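Local coordinates for glycosyl hydrolases family 2, sugar binding domain protein (Bacteroides uniformis str. 3978 T3 ii, PDB 6D1P) that probably hydrolyses beta-glucuronides, as a gut bacterial beta-glucuronidase of glycoside hydrolase family 2, at residues L382-I387 with S462-R467; D430-G433 with T437-K440; S442-M447 with K472-V477. One frame throughout, in Å; residues are numbered along the deposited sequence.

Interaction 1 (L382-I387 with S462-R467)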
ATOM      1  N   LEU A 382      -9.934  30.711  23.959  1.00 23.96           N
ATOM      2  CA  LEU A 382      -9.169  30.058  25.004  1.00 26.57           C
ATOM      3  C   LEU A 382      -8.858  28.619  24.583  1.00 25.22           C
ATOM      4  O   LEU A 382      -9.588  28.019  23.785  1.00 22.53           O
ATOM      5  CB  LEU A 382      -9.936  30.106  26.325  1.00 23.68           C
ATOM      6  CG  LEU A 382      -9.948  31.490  26.984  1.00 26.73           C
ATOM      7  CD1 LEU A 382     -11.084  31.607  27.958  1.00 22.83           C
ATOM      8  CD2 LEU A 382      -8.627  31.747  27.676  1.00 21.90           C
ATOM      9  N   VAL A 383      -7.773  28.061  25.136  1.00 21.96           N
ATOM     10  CA  VAL A 383      -7.194  26.814  24.638  1.00 24.21           C
ATOM     11  C   VAL A 383      -6.904  25.835  25.772  1.00 28.33           C
ATOM     12  O   VAL A 383      -6.329  26.214  26.804  1.00 24.56           O
ATOM     13  CB  VAL A 383      -5.903  27.065  23.843  1.00 25.68           C
ATOM     14  CG1 VAL A 383      -5.262  25.738  23.472  1.00 22.64           C
ATOM     15  CG2 VAL A 383      -6.198  27.914  22.603  1.00 24.39           C
ATOM     16  N   TRP A 384      -7.305  24.572  25.555  1.00 29.27           N
ATOM     17  CA  TRP A 384      -6.857  23.389  26.282  1.00 21.12           C
ATOM     18  C   TRP A 384      -6.050  22.567  25.283  1.00 28.01           C
ATOM     19  O   TRP A 384      -6.581  22.143  24.254  1.00 27.26           O
ATOM     20  CB  TRP A 384      -8.069  22.616  26.833  1.00 23.83           C
ATOM     21  CG  TRP A 384      -7.909  21.142  27.328  1.00 26.77           C
ATOM     22  CD1 TRP A 384      -6.920  20.254  26.997  1.00 25.84           C
ATOM     23  CD2 TRP A 384      -8.807  20.418  28.204  1.00 27.12           C
ATOM     24  NE1 TRP A 384      -7.135  19.042  27.615  1.00 29.74           N
ATOM     25  CE2 TRP A 384      -8.283  19.111  28.357  1.00 29.79           C
ATOM     26  CE3 TRP A 384      -9.992  20.748  28.872  1.00 21.04           C
ATOM     27  CZ2 TRP A 384      -8.907  18.135  29.154  1.00 23.29           C
ATOM     28  CZ3 TRP A 384     -10.616  19.785  29.639  1.00 20.53           C
ATOM     29  CH2 TRP A 384     -10.071  18.491  29.787  1.00 23.65           C
ATOM     30  N   GLU A 385      -4.769  22.365  25.561  1.00 27.14           N
ATOM     31  CA  GLU A 385      -3.918  21.554  24.700  1.00 25.39           C
ATOM     32  C   GLU A 385      -3.278  20.468  25.556  1.00 25.36           C
ATOM     33  O   GLU A 385      -2.792  20.755  26.657  1.00 26.13           O
ATOM     34  CB  GLU A 385      -2.849  22.423  24.018  1.00 24.19           C
ATOM     35  CG  GLU A 385      -2.347  21.884  22.686  1.00 22.53           C
ATOM     36  CD  GLU A 385      -1.219  22.724  22.090  1.00 28.42           C
ATOM     37  OE1 GLU A 385      -0.998  22.646  20.857  1.00 25.19           O
ATOM     38  OE2 GLU A 385      -0.540  23.460  22.855  1.00 28.22           O
ATOM     39  N   GLU A 386      -3.296  19.227  25.066  1.00 19.38           N
ATOM     40  CA  GLU A 386      -2.839  18.061  25.825  1.00 23.27           C
ATOM     41  C   GLU A 386      -1.814  17.265  25.030  1.00 25.38           C
ATOM     42  O   GLU A 386      -1.723  17.384  23.799  1.00 21.83           O
ATOM     43  CB  GLU A 386      -3.998  17.119  26.195  1.00 23.74           C
ATOM     44  CG  GLU A 386      -4.638  16.385  25.016  1.00 22.32           C
ATOM     45  CD  GLU A 386      -6.013  15.829  25.354  1.00 22.93           C
ATOM     46  OE1 GLU A 386      -6.766  16.498  26.126  1.00 26.10           O
ATOM     47  OE2 GLU A 386      -6.359  14.744  24.832  1.00 20.42           O
ATOM     48  N   ILE A 387      -1.066  16.422  25.744  1.00 23.61           N
ATOM     49  CA  ILE A 387      -0.152  15.462  25.116  1.00 22.32           C
ATOM     50  C   ILE A 387      -0.903  14.213  24.674  1.00 24.08           C
ATOM     51  O   ILE A 387      -1.955  13.882  25.242  1.00 20.44           O
ATOM     52  CB  ILE A 387       1.000  15.066  26.049  1.00 24.19           C
ATOM     53  CG1 ILE A 387       0.474  14.585  27.411  1.00 24.12           C
ATOM     54  CG2 ILE A 387       2.007  16.189  26.151  1.00 25.11           C
ATOM     55  CD1 ILE A 387       1.488  13.700  28.151  1.00 20.46           C
ATOM     56  N   SER A 462      -3.114  25.614  34.660  1.00 27.98           N
ATOM     57  CA  SER A 462      -3.650  24.426  35.312  1.00 34.73           C
ATOM     58  C   SER A 462      -3.509  23.187  34.427  1.00 30.97           C
ATOM     59  O   SER A 462      -3.579  23.264  33.195  1.00 29.69           O
ATOM     60  CB  SER A 462      -5.119  24.624  35.697  1.00 30.87           C
ATOM     61  OG  SER A 462      -5.216  25.560  36.750  1.00 38.28           O
ATOM     62  N   THR A 463      -3.300  22.041  35.081  1.00 28.14           N
ATOM     63  CA  THR A 463      -3.317  20.747  34.425  1.00 27.69           C
ATOM     64  C   THR A 463      -4.732  20.190  34.410  1.00 28.40           C
ATOM     65  O   THR A 463      -5.534  20.444  35.315  1.00 26.76           O
ATOM     66  CB  THR A 463      -2.384  19.750  35.116  1.00 27.32           C
ATOM     67  OG1 THR A 463      -2.871  19.469  36.426  1.00 31.79           O
ATOM     68  CG2 THR A 463      -0.973  20.295  35.200  1.00 26.70           C
ATOM     69  N   ALA A 464      -5.036  19.437  33.351  1.00 27.42           N
ATOM     70  CA  ALA A 464      -6.302  18.733  33.214  1.00 25.96           C
ATOM     71  C   ALA A 464      -6.038  17.323  32.679  1.00 26.54           C
ATOM     72  O   ALA A 464      -4.975  17.049  32.114  1.00 23.28           O
ATOM     73  CB  ALA A 464      -7.260  19.496  32.280  1.00 18.69           C
ATOM     74  N   ILE A 465      -7.013  16.421  32.879  1.00 23.00           N
ATOM     75  CA  ILE A 465      -7.145  15.198  32.086  1.00 25.87           C
ATOM     76  C   ILE A 465      -8.628  14.937  31.868  1.00 24.82           C
ATOM     77  O   ILE A 465      -9.487  15.593  32.457  1.00 24.71           O
ATOM     78  CB  ILE A 465      -6.496  13.952  32.727  1.00 24.63           C
ATOM     79  CG1 ILE A 465      -7.166  13.639  34.073  1.00 25.48           C
ATOM     80  CG2 ILE A 465      -4.979  14.105  32.816  1.00 23.11           C
ATOM     81  CD1 ILE A 465      -6.615  12.413  34.796  1.00 20.12           C
ATOM     82  N   ARG A 466      -8.917  13.947  31.022  1.00 24.92           N
ATOM     83  CA  ARG A 466     -10.283  13.546  30.708  1.00 25.86           C
ATOM     84  C   ARG A 466     -10.449  12.042  30.900  1.00 22.78           C
ATOM     85  O   ARG A 466      -9.657  11.253  30.374  1.00 22.98           O
ATOM     86  CB  ARG A 466     -10.682  13.929  29.266  1.00 20.22           C
ATOM     87  CG  ARG A 466     -12.167  13.629  29.000  1.00 20.89           C
ATOM     88  CD  ARG A 466     -12.658  13.838  27.579  1.00 18.98           C
ATOM     89  NE  ARG A 466     -13.971  13.217  27.459  1.00 20.35           N
ATOM     90  CZ  ARG A 466     -14.158  11.949  27.115  1.00 21.23           C
ATOM     91  NH1 ARG A 466     -13.110  11.201  26.810  1.00 22.09           N
ATOM     92  NH2 ARG A 466     -15.379  11.433  27.067  1.00 18.23           N
ATOM     93  N   ARG A 467     -11.481  11.655  31.652  1.00 21.42           N
ATOM     94  CA  ARG A 467     -11.930  10.269  31.796  1.00 23.12           C
ATOM     95  C   ARG A 467     -10.803   9.358  32.293  1.00 29.19           C
ATOM     96  O   ARG A 467     -10.230   8.564  31.548  1.00 28.36           O
ATOM     97  CB  ARG A 467     -12.493   9.719  30.483  1.00 22.23           C
ATOM     98  CG  ARG A 467     -13.528   8.646  30.705  1.00 22.29           C
ATOM     99  CD  ARG A 467     -13.807   7.847  29.468  1.00 23.87           C
ATOM    100  NE  ARG A 467     -12.931   6.674  29.398  1.00 27.55           N
ATOM    101  CZ  ARG A 467     -13.163   5.630  28.607  1.00 26.47           C
ATOM    102  NH1 ARG A 467     -14.236   5.637  27.834  1.00 18.25           N
ATOM    103  NH2 ARG A 467     -12.345   4.573  28.603  1.00 20.92           N
TER
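Trp384 lays one face of its indole over the methyl group of Ala464. The evidence for a CH-pi contact is direct: Ala464 CB sits 3.9 Å from the centroid of the six-membered ring of Trp384 and only 17° off the ring normal. The nearest ring atom is Trp384 CZ2, 3.8 Å from Ala464 CB, so the methyl lies somewhat toward the rim. A chi1 of 164°, with CG opposite the backbone N, brings the six-membered part of the indole to 462-466. Trp384 CH2 also comes to 4.0 Å from Ile465 O, an oblique approach and not a stack. No hydrogen bond joins the two segments; the contact rests mainly on the CH-pi packing of buried residues.

On its own strand the indole has a further neighbour, which probably helps to fix its rotation. Glu386 CB lies at the ring edge, in plane, and Trp384 NE1 gives a weak hydrogen bond to Glu386 OE1 (3.0 Å, bent to 128°). The same carboxylate also has a salt bridge from Arg362 to OE1 and a hydrogen bond between OE2 and His365. Phe360 and Arg362, on strand 360-362, also pack against Trp384.

Strands 382-386 and 462-466 are not partners in the sheet, since strand 420-432 runs between them and pairs parallel with both. Trp384 and Ala464 therefore meet by skipping a strand, through the inside of the curled sheet. Such layered packing of inward-facing residues is characteristic of the core of a TIM barrel, here the (beta/alpha)8 domain of a family 2 glycoside hydrolase.

Interaction 2 (D430-G433 with T437-K440)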
ATOM      1  N   ASP A 430      -7.970   5.305  31.306  1.00 20.24           N
ATOM      2  CA  ASP A 430      -8.570   4.119  31.877  1.00 23.29           C
ATOM      3  C   ASP A 430      -8.918   3.066  30.823  1.00 25.82           C
ATOM      4  O   ASP A 430      -9.525   2.048  31.173  1.00 25.99           O
ATOM      5  CB  ASP A 430      -9.828   4.502  32.647  1.00 20.99           C
ATOM      6  CG  ASP A 430     -10.862   5.181  31.761  1.00 29.30           C
ATOM      7  OD1 ASP A 430     -10.592   5.348  30.537  1.00 24.56           O
ATOM      8  OD2 ASP A 430     -11.945   5.539  32.288  1.00 26.36           O
ATOM      9  N   TRP A 431      -8.583   3.297  29.547  1.00 21.82           N
ATOM     10  CA  TRP A 431      -8.921   2.362  28.480  1.00 21.98           C
ATOM     11  C   TRP A 431      -7.754   1.394  28.260  1.00 22.86           C
ATOM     12  O   TRP A 431      -6.703   1.817  27.757  1.00 20.84           O
ATOM     13  CB  TRP A 431      -9.235   3.122  27.199  1.00 22.22           C
ATOM     14  CG  TRP A 431     -10.030   2.352  26.220  1.00 20.02           C
ATOM     15  CD1 TRP A 431      -9.796   1.083  25.806  1.00 20.30           C
ATOM     16  CD2 TRP A 431     -11.180   2.808  25.493  1.00 23.82           C
ATOM     17  NE1 TRP A 431     -10.743   0.694  24.894  1.00 21.91           N
ATOM     18  CE2 TRP A 431     -11.603   1.738  24.672  1.00 24.22           C
ATOM     19  CE3 TRP A 431     -11.897   4.006  25.459  1.00 19.35           C
ATOM     20  CZ2 TRP A 431     -12.708   1.832  23.826  1.00 20.36           C
ATOM     21  CZ3 TRP A 431     -13.006   4.089  24.626  1.00 21.32           C
ATOM     22  CH2 TRP A 431     -13.406   3.008  23.831  1.00 18.48           C
ATOM     23  N   PRO A 432      -7.871   0.126  28.641  1.00 22.43           N
ATOM     24  CA  PRO A 432      -6.764  -0.828  28.489  1.00 26.36           C
ATOM     25  C   PRO A 432      -6.730  -1.507  27.121  1.00 21.49           C
ATOM     26  O   PRO A 432      -7.688  -1.468  26.359  1.00 20.00           O
ATOM     27  CB  PRO A 432      -7.072  -1.878  29.566  1.00 23.92           C
ATOM     28  CG  PRO A 432      -8.536  -1.875  29.656  1.00 26.77           C
ATOM     29  CD  PRO A 432      -8.957  -0.429  29.468  1.00 22.02           C
ATOM     30  N   GLY A 433      -5.610  -2.181  26.848  1.00 21.15           N
ATOM     31  CA  GLY A 433      -5.598  -3.119  25.738  1.00 24.45           C
ATOM     32  C   GLY A 433      -4.318  -3.240  24.937  1.00 26.06           C
ATOM     33  O   GLY A 433      -4.091  -4.257  24.263  1.00 25.33           O
ATOM     34  N   THR A 437      -0.705  -6.290  30.516  1.00 26.15           N
ATOM     35  CA  THR A 437      -0.977  -5.770  31.844  1.00 34.00           C
ATOM     36  C   THR A 437      -1.714  -4.444  31.753  1.00 31.25           C
ATOM     37  O   THR A 437      -1.681  -3.748  30.737  1.00 30.47           O
ATOM     38  CB  THR A 437       0.316  -5.536  32.623  1.00 36.07           C
ATOM     39  OG1 THR A 437       0.945  -4.348  32.111  1.00 39.40           O
ATOM     40  CG2 THR A 437       1.264  -6.731  32.486  1.00 31.76           C
ATOM     41  N   PHE A 438      -2.351  -4.094  32.856  1.00 31.98           N
ATOM     42  CA  PHE A 438      -2.931  -2.773  33.033  1.00 28.57           C
ATOM     43  C   PHE A 438      -2.868  -2.475  34.526  1.00 34.80           C
ATOM     44  O   PHE A 438      -3.622  -3.066  35.306  1.00 35.63           O
ATOM     45  CB  PHE A 438      -4.356  -2.727  32.508  1.00 28.01           C
ATOM     46  CG  PHE A 438      -4.940  -1.364  32.519  1.00 31.12           C
ATOM     47  CD1 PHE A 438      -4.754  -0.515  31.438  1.00 27.15           C
ATOM     48  CD2 PHE A 438      -5.648  -0.903  33.633  1.00 29.36           C
ATOM     49  CE1 PHE A 438      -5.298   0.769  31.447  1.00 26.86           C
ATOM     50  CE2 PHE A 438      -6.184   0.375  33.656  1.00 26.14           C
ATOM     51  CZ  PHE A 438      -6.010   1.215  32.563  1.00 25.03           C
ATOM     52  N   GLU A 439      -1.973  -1.574  34.919  1.00 31.31           N
ATOM     53  CA  GLU A 439      -1.639  -1.331  36.318  1.00 32.16           C
ATOM     54  C   GLU A 439      -2.128   0.057  36.704  1.00 31.23           C
ATOM     55  O   GLU A 439      -1.480   1.064  36.392  1.00 29.55           O
ATOM     56  CB  GLU A 439      -0.137  -1.475  36.530  1.00 28.40           C
ATOM     57  CG  GLU A 439       0.353  -2.904  36.306  1.00 35.66           C
ATOM     58  CD  GLU A 439       1.866  -3.006  36.165  1.00 39.81           C
ATOM     59  OE1 GLU A 439       2.556  -1.957  36.180  1.00 35.44           O
ATOM     60  OE2 GLU A 439       2.362  -4.149  36.039  1.00 46.15           O
ATOM     61  N   LYS A 440      -3.269   0.113  37.390  1.00 29.45           N
ATOM     62  CA  LYS A 440      -3.823   1.419  37.730  1.00 27.19           C
ATOM     63  C   LYS A 440      -2.844   2.215  38.577  1.00 31.84           C
ATOM     64  O   LYS A 440      -2.706   3.429  38.391  1.00 29.31           O
ATOM     65  CB  LYS A 440      -5.152   1.263  38.451  1.00 28.38           C
ATOM     66  CG  LYS A 440      -6.184   0.542  37.645  1.00 30.75           C
ATOM     67  CD  LYS A 440      -7.508   0.500  38.379  1.00 28.82           C
ATOM     68  CE  LYS A 440      -8.613   0.075  37.416  1.00 34.04           C
ATOM     69  NZ  LYS A 440      -9.946   0.038  38.075  1.00 38.15           N
TER
HETATM   70  O   HOH W   1      -3.057  -2.228  28.283  1.00 24.33           O
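Pro432 and Phe438 meet across a short loop, just past the corner the chain turns at Asp430, with the pyrrolidine ring against one side of the phenyl ring. Pro432 CG stands over that face, while the tightest approach is nearer the rim, where Pro432 CB is 3.3 Å from Phe438 CD1 and 3.7 Å from Phe438 CG. The rest of the phenyl ring follows the backbone of 430-432: Phe438 CE1 is 4.1 Å from Trp431 C, and Phe438 CZ is 3.9 Å from Asp430 C, both approached obliquely. Swinging CG anti to the backbone N (chi1 -173°) carries the ring of Phe438 across to this backbone.

A water lies in the plane of the ring, at its edge. It accepts a hydrogen bond from Gly433 N at 2.9 Å and sits 3.2 Å from Thr437 O, bridging the two segments. Gly433 has backbone angles (phi 145°, psi -22°) that suit glycine; its own O is bonded by Arg50 and Trp46 of the second subunit.

The Trp431 side chain leaves its backbone away from Phe438, making a cation-pi contact with Arg391 and packing on Pro58 of the second subunit. Asp430 directs OD1 to a salt bridge with Arg467. Glu439, at the N-cap position, marks where the loop enters helix 440-457. The site is a compact beta-alpha loop after the fourth strand of the TIM barrel, bordering the dimer interface.

Interaction 3 (S442-M447 with K472-V477)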
ATOM      1  N   SER A 442       0.502   2.054  38.682  1.00 28.30           N
ATOM      2  CA  SER A 442       1.577   2.571  37.845  1.00 27.03           C
ATOM      3  C   SER A 442       1.104   3.749  37.008  1.00 24.72           C
ATOM      4  O   SER A 442       1.865   4.685  36.758  1.00 28.24           O
ATOM      5  CB  SER A 442       2.117   1.466  36.934  1.00 29.38           C
ATOM      6  OG  SER A 442       2.455   0.326  37.684  1.00 33.00           O
ATOM      7  N   ILE A 443      -0.139   3.708  36.542  1.00 26.57           N
ATOM      8  CA  ILE A 443      -0.674   4.824  35.772  1.00 28.09           C
ATOM      9  C   ILE A 443      -0.837   6.049  36.667  1.00 29.06           C
ATOM     10  O   ILE A 443      -0.416   7.158  36.309  1.00 26.23           O
ATOM     11  CB  ILE A 443      -1.995   4.417  35.092  1.00 25.08           C
ATOM     12  CG1 ILE A 443      -1.728   3.371  34.014  1.00 25.37           C
ATOM     13  CG2 ILE A 443      -2.674   5.625  34.468  1.00 26.05           C
ATOM     14  CD1 ILE A 443      -2.973   2.721  33.473  1.00 23.94           C
ATOM     15  N   ARG A 444      -1.427   5.861  37.854  1.00 24.51           N
ATOM     16  CA  ARG A 444      -1.457   6.929  38.849  1.00 28.09           C
ATOM     17  C   ARG A 444      -0.069   7.521  39.055  1.00 27.86           C
ATOM     18  O   ARG A 444       0.116   8.744  38.993  1.00 26.39           O
ATOM     19  CB  ARG A 444      -2.004   6.402  40.184  1.00 30.33           C
ATOM     20  CG  ARG A 444      -3.417   6.818  40.516  1.00 32.32           C
ATOM     21  CD  ARG A 444      -3.773   6.494  41.968  1.00 30.21           C
ATOM     22  NE  ARG A 444      -3.410   7.548  42.918  1.00 34.21           N
ATOM     23  CZ  ARG A 444      -4.084   8.690  43.066  1.00 37.35           C
ATOM     24  NH1 ARG A 444      -5.145   8.946  42.306  1.00 34.47           N
ATOM     25  NH2 ARG A 444      -3.705   9.583  43.970  1.00 38.02           N
ATOM     26  N   ALA A 445       0.925   6.659  39.288  1.00 26.18           N
ATOM     27  CA  ALA A 445       2.265   7.137  39.601  1.00 28.16           C
ATOM     28  C   ALA A 445       2.818   7.992  38.471  1.00 27.87           C
ATOM     29  O   ALA A 445       3.381   9.061  38.705  1.00 26.12           O
ATOM     30  CB  ALA A 445       3.190   5.951  39.880  1.00 23.05           C
ATOM     31  N   PHE A 446       2.678   7.528  37.228  1.00 28.78           N
ATOM     32  CA  PHE A 446       3.196   8.305  36.108  1.00 26.69           C
ATOM     33  C   PHE A 446       2.339   9.541  35.850  1.00 26.04           C
ATOM     34  O   PHE A 446       2.864  10.604  35.502  1.00 26.93           O
ATOM     35  CB  PHE A 446       3.290   7.427  34.863  1.00 28.30           C
ATOM     36  CG  PHE A 446       3.947   8.105  33.696  1.00 27.54           C
ATOM     37  CD1 PHE A 446       5.258   8.541  33.784  1.00 23.40           C
ATOM     38  CD2 PHE A 446       3.252   8.313  32.515  1.00 25.83           C
ATOM     39  CE1 PHE A 446       5.862   9.178  32.716  1.00 24.27           C
ATOM     40  CE2 PHE A 446       3.848   8.941  31.442  1.00 21.52           C
ATOM     41  CZ  PHE A 446       5.153   9.381  31.544  1.00 23.42           C
ATOM     42  N   MET A 447       1.022   9.431  36.021  1.00 24.44           N
ATOM     43  CA  MET A 447       0.186  10.622  35.929  1.00 27.51           C
ATOM     44  C   MET A 447       0.632  11.676  36.936  1.00 26.42           C
ATOM     45  O   MET A 447       0.728  12.865  36.607  1.00 29.13           O
ATOM     46  CB  MET A 447      -1.287  10.267  36.153  1.00 28.35           C
ATOM     47  CG  MET A 447      -2.242  11.419  35.871  1.00 24.11           C
ATOM     48  SD  MET A 447      -2.293  11.838  34.104  1.00 29.20           S
ATOM     49  CE  MET A 447      -3.274  10.465  33.497  1.00 25.50           C
ATOM     50  N   LYS A 472      -8.373  11.119  38.944  1.00 23.37           N
ATOM     51  CA  LYS A 472      -9.036  12.429  38.828  1.00 31.36           C
ATOM     52  C   LYS A 472      -8.563  13.435  39.886  1.00 28.04           C
ATOM     53  O   LYS A 472      -8.583  14.643  39.635  1.00 28.06           O
ATOM     54  CB  LYS A 472     -10.558  12.258  38.922  1.00 26.51           C
ATOM     55  CG  LYS A 472     -11.047  12.004  40.365  1.00 28.56           C
ATOM     56  CD  LYS A 472     -12.464  11.440  40.421  1.00 31.19           C
ATOM     57  CE  LYS A 472     -13.511  12.483  40.089  1.00 35.34           C
ATOM     58  NZ  LYS A 472     -14.795  12.213  40.799  1.00 40.22           N
ATOM     59  N   ASP A 473      -8.116  12.958  41.054  1.00 28.47           N
ATOM     60  CA  ASP A 473      -7.686  13.812  42.162  1.00 31.71           C
ATOM     61  C   ASP A 473      -6.314  14.432  41.940  1.00 34.48           C
ATOM     62  O   ASP A 473      -5.924  15.315  42.715  1.00 27.83           O
ATOM     63  CB  ASP A 473      -7.643  13.007  43.468  1.00 30.22           C
ATOM     64  CG  ASP A 473      -6.765  11.749  43.347  1.00 34.65           C
ATOM     65  OD1 ASP A 473      -7.084  10.882  42.492  1.00 35.73           O
ATOM     66  OD2 ASP A 473      -5.746  11.630  44.075  1.00 36.09           O
ATOM     67  N   ILE A 474      -5.572  13.982  40.923  1.00 30.00           N
ATOM     68  CA  ILE A 474      -4.175  14.379  40.784  1.00 28.32           C
ATOM     69  C   ILE A 474      -4.058  15.758  40.156  1.00 26.55           C
ATOM     70  O   ILE A 474      -3.262  16.585  40.610  1.00 32.61           O
ATOM     71  CB  ILE A 474      -3.400  13.323  39.974  1.00 30.02           C
ATOM     72  CG1 ILE A 474      -3.084  12.097  40.823  1.00 32.67           C
ATOM     73  CG2 ILE A 474      -2.093  13.904  39.431  1.00 31.37           C
ATOM     74  CD1 ILE A 474      -2.655  10.880  39.989  1.00 24.73           C
ATOM     75  N   VAL A 475      -4.838  16.034  39.112  1.00 25.55           N
ATOM     76  CA  VAL A 475      -4.692  17.257  38.319  1.00 28.30           C
ATOM     77  C   VAL A 475      -5.477  18.418  38.913  1.00 29.33           C
ATOM     78  O   VAL A 475      -6.249  18.251  39.869  1.00 25.04           O
ATOM     79  CB  VAL A 475      -5.162  17.034  36.876  1.00 27.02           C
ATOM     80  CG1 VAL A 475      -4.345  15.958  36.212  1.00 26.39           C
ATOM     81  CG2 VAL A 475      -6.647  16.667  36.883  1.00 24.71           C
ATOM     82  N   ASP A 476      -5.317  19.605  38.326  1.00 27.75           N
ATOM     83  CA  ASP A 476      -6.098  20.740  38.802  1.00 24.73           C
ATOM     84  C   ASP A 476      -7.552  20.656  38.342  1.00 29.29           C
ATOM     85  O   ASP A 476      -8.468  20.826  39.148  1.00 28.65           O
ATOM     86  CB  ASP A 476      -5.446  22.038  38.353  1.00 26.62           C
ATOM     87  CG  ASP A 476      -4.024  22.152  38.839  1.00 32.44           C
ATOM     88  OD1 ASP A 476      -3.821  22.055  40.074  1.00 38.86           O
ATOM     89  OD2 ASP A 476      -3.115  22.323  37.996  1.00 29.50           O
ATOM     90  N   VAL A 477      -7.791  20.363  37.058  1.00 30.76           N
ATOM     91  CA  VAL A 477      -9.135  20.370  36.497  1.00 25.04           C
ATOM     92  C   VAL A 477      -9.438  19.019  35.857  1.00 24.67           C
ATOM     93  O   VAL A 477      -8.599  18.442  35.157  1.00 23.45           O
ATOM     94  CB  VAL A 477      -9.310  21.516  35.480  1.00 25.87           C
ATOM     95  CG1 VAL A 477     -10.725  21.524  34.957  1.00 24.20           C
ATOM     96  CG2 VAL A 477      -8.974  22.862  36.125  1.00 24.71           C
TER
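Arg444 and Asp473 form an end-on, two-nitrogen salt bridge. Arg444 NH1 donates to Asp473 OD1 at 2.7 Å, and Arg444 NH2 donates to Asp473 OD2 at 2.9 Å. Both bonds are fairly straight, with N-H...O angles near 157°. Each oxygen offers its syn lone pair, and the guanidinium and carboxylate planes are 3° apart, so the two flat groups meet edge to edge as one nearly planar unit. Arg444 NH1 also reaches the carbonyl O of Phe470, which gives this nitrogen two acceptors.

Ile474 CD1 lies over one guanidinium face, offset toward its rim, 3.9 Å from Arg444 NH1. The same methyl rests 3.6 Å from Arg444 O and 4.1 Å from Met447 CB, and so lies against both Arg444 and Met447, which are about one turn apart on the helix. Arg444 gains its position by a bend at chi3 (87°), which turns the guanidinium toward 472-477, while the long axes of the Arg444 and Asp473 side chains cross at about a right angle.

Helix 440-457 is the helix of a beta-alpha-beta crossover in the TIM barrel, linking the parallel strands 420-432 and 462-466. The 472-477 segment belongs to the following connection, between strands 462-466 and 477-479, where no regular helix is found.

The helical frame under Arg444 and Met447 includes the bond from Met447 N to Ile443 O, 2.7 Å long. Farther in, Met447 and Val475, one from each segment, both pack on Leu425 of strand 420-432 and on Ile465. One residue beyond Val475, Asp476 OD2 is hydrogen-bonded both to His455 on the same helix and to the backbone N of Thr463.

All three interactions lie in the TIM barrel. Interactions 1 and 3 have centres about 13 Å apart and meet where strand 462-466 pairs in parallel with 477-479: Thr463 O is 2.9 Å from Val477 N, a probable hydrogen bond, and Ala464 CB is 3.3 Å from Val477 O. Between the centres of interactions 1 and 2 the distance is about 21 Å, yet Arg467 NH2 reaches Asp430 OD1 at 2.7 Å in a salt bridge. Interactions 2 and 3, about 14 Å apart, meet where Phe438 CZ is 3.5 Å from Ile443 CD1. Interaction 2 lies at the C-terminal end of strand 420-432 and in the loop after it, the side where TIM-barrel enzymes generally carry their active sites.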